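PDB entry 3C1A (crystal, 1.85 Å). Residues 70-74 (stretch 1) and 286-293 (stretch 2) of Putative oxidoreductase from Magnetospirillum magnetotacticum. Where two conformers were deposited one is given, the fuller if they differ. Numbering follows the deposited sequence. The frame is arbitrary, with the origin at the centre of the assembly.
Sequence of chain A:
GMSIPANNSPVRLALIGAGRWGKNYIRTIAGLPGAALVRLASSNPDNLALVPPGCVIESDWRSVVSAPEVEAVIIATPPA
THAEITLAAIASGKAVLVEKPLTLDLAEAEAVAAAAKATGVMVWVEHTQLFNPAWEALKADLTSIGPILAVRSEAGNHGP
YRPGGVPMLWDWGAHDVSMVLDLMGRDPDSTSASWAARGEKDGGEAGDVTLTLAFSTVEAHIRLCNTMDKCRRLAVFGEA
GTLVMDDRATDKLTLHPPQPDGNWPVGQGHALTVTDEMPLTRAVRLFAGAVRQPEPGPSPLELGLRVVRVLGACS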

# COMPACT_ATOMS: atom_id res chain seq x y z
N VAL A 70 -21.23 13.40 2.97
CA VAL A 70 -19.98 12.63 2.91
C VAL A 70 -18.87 13.59 2.52
O VAL A 70 -18.98 14.26 1.51
CB VAL A 70 -20.06 11.47 1.88
CG1 VAL A 70 -18.70 10.88 1.62
CG2 VAL A 70 -21.03 10.39 2.38
N GLU A 71 -17.82 13.65 3.32
CA GLU A 71 -16.68 14.52 3.01
C GLU A 71 -15.59 13.83 2.17
O GLU A 71 -14.87 14.49 1.42
CB GLU A 71 -16.08 15.05 4.30
CG GLU A 71 -17.02 16.00 5.01
CD GLU A 71 -16.42 16.61 6.24
OE1 GLU A 71 -15.78 17.67 6.12
OE2 GLU A 71 -16.64 16.04 7.32
N ALA A 72 -15.47 12.50 2.32
CA ALA A 72 -14.38 11.72 1.75
C ALA A 72 -14.80 10.26 1.61
O ALA A 72 -15.63 9.78 2.37
CB ALA A 72 -13.11 11.83 2.66
N VAL A 73 -14.25 9.59 0.60
CA VAL A 73 -14.60 8.20 0.27
C VAL A 73 -13.36 7.29 0.35
O VAL A 73 -12.32 7.63 -0.22
CB VAL A 73 -15.19 8.09 -1.17
CG1 VAL A 73 -15.66 6.67 -1.45
CG2 VAL A 73 -16.35 9.10 -1.38
N ILE A 74 -13.48 6.17 1.07
CA ILE A 74 -12.48 5.13 1.04
C ILE A 74 -12.93 4.05 0.01
O ILE A 74 -14.04 3.46 0.13
CB ILE A 74 -12.31 4.50 2.44
CG1 ILE A 74 -11.99 5.59 3.48
CG2 ILE A 74 -11.27 3.38 2.44
CD1 ILE A 74 -11.64 5.04 4.88
N LEU A 286 -4.44 9.98 9.59
CA LEU A 286 -3.85 11.04 8.78
C LEU A 286 -4.74 11.49 7.63
O LEU A 286 -4.93 12.69 7.41
CB LEU A 286 -2.50 10.61 8.24
CG LEU A 286 -1.42 10.49 9.32
CD1 LEU A 286 -0.13 9.95 8.64
CD2 LEU A 286 -1.21 11.82 10.05
N PHE A 287 -5.29 10.54 6.89
CA PHE A 287 -6.15 10.85 5.75
C PHE A 287 -7.33 11.67 6.24
O PHE A 287 -7.56 12.74 5.74
CB PHE A 287 -6.63 9.58 5.03
CG PHE A 287 -7.68 9.82 4.01
CD1 PHE A 287 -7.35 10.37 2.76
CD2 PHE A 287 -9.01 9.50 4.26
CE1 PHE A 287 -8.35 10.63 1.81
CE2 PHE A 287 -10.02 9.73 3.27
CZ PHE A 287 -9.71 10.30 2.09
N ALA A 288 -8.04 11.19 7.25
CA ALA A 288 -9.22 11.93 7.74
C ALA A 288 -8.81 13.32 8.17
O ALA A 288 -9.52 14.31 7.91
CB ALA A 288 -9.94 11.18 8.85
N GLY A 289 -7.61 13.42 8.74
CA GLY A 289 -7.06 14.70 9.18
C GLY A 289 -6.68 15.69 8.10
O GLY A 289 -6.58 16.89 8.36
N ALA A 290 -6.47 15.20 6.89
CA ALA A 290 -6.11 16.05 5.79
C ALA A 290 -7.32 16.48 4.94
O ALA A 290 -7.20 17.34 4.07
CB ALA A 290 -5.05 15.38 4.99
N VAL A 291 -8.50 15.92 5.20
CA VAL A 291 -9.62 16.08 4.27
C VAL A 291 -9.97 17.58 4.15
O VAL A 291 -10.13 18.09 3.05
CB VAL A 291 -10.86 15.19 4.69
CG1 VAL A 291 -12.15 15.68 4.02
CG2 VAL A 291 -10.61 13.70 4.34
N ARG A 292 -10.08 18.24 5.29
CA ARG A 292 -10.49 19.64 5.36
C ARG A 292 -9.32 20.61 5.22
O ARG A 292 -9.53 21.82 5.16
CB ARG A 292 -11.20 19.92 6.68
CG ARG A 292 -12.41 19.05 6.90
CD ARG A 292 -13.02 19.30 8.23
NE ARG A 292 -14.25 18.53 8.36
CZ ARG A 292 -14.87 18.25 9.48
NH1 ARG A 292 -14.42 18.69 10.65
NH2 ARG A 292 -15.98 17.54 9.44
N GLN A 293 -8.10 20.10 5.17
CA GLN A 293 -6.91 20.90 4.93
C GLN A 293 -5.97 20.07 4.09
O GLN A 293 -5.00 19.49 4.60
CB GLN A 293 -6.26 21.30 6.24
CG GLN A 293 -5.11 22.27 6.03
CD GLN A 293 -4.59 22.87 7.33
OE1 GLN A 293 -3.46 22.61 7.73
NE2 GLN A 293 -5.41 23.69 7.98

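A two-pronged salt bridge and a small apolar patch join these stretches, which lie more than 200 residues apart in the chain. Together they bury 277 Å² of surface, counting both sides.

The salt bridge pairs Glu 71 with Arg 292. Arg 292 NE donates to Glu 71 OE1 at 2.8 Å, with an N-H...O angle of 166°. Arg 292 NH2 donates to Glu 71 OE2 at 2.7 Å and 155°. Each carboxylate oxygen therefore receives its own N-H, and OE2 lies at the edge of the guanidinium, near its plane. The charges are opposite, and the spacing of NE and NH2 matches that of the two carboxylate oxygens, so two hydrogen bonds form at once. NH1 takes no part in it; this atom, NH2 and OE2 also have hydrogen-bond partners elsewhere in the structure.

The side chains reach each other differently. The CA-to-CB bond of Glu 71 points toward the other stretch. That of Arg 292 points sideways, but a long chain with chi1 m and chi2 and chi3 t brings the guanidinium to the carboxylate. Arg 292 is exposed and Glu 71 only partly so, which suits charged groups.

Beside the bridge, Val 291 CG1 lies 4.0 Å from Glu 71 CB, so the aliphatic base of the glutamate is also in contact. Ala 72 begins the strand and is buried. Its CB lies 3.5 Å from Val 291 CG2 and 3.8 Å from Phe 287 CZ. The single methyl thus meets both apolar side chains at close range. The Phe 287 ring, with chi1 t, approaches this methyl obliquely. Phe 287 is buried, and its CA-to-CB bond and that of Val 291 point toward the first stretch. Their apolar groups suit contact with a methyl that offers no polar partner.

No backbone hydrogen bond crosses between the stretches. Within the second, Ala 290 N donates to Phe 287 O at 2.9 Å and weakly to Leu 286 O at 3.0 Å. Gln 293 N donates to Ala 290 O at 3.1 Å.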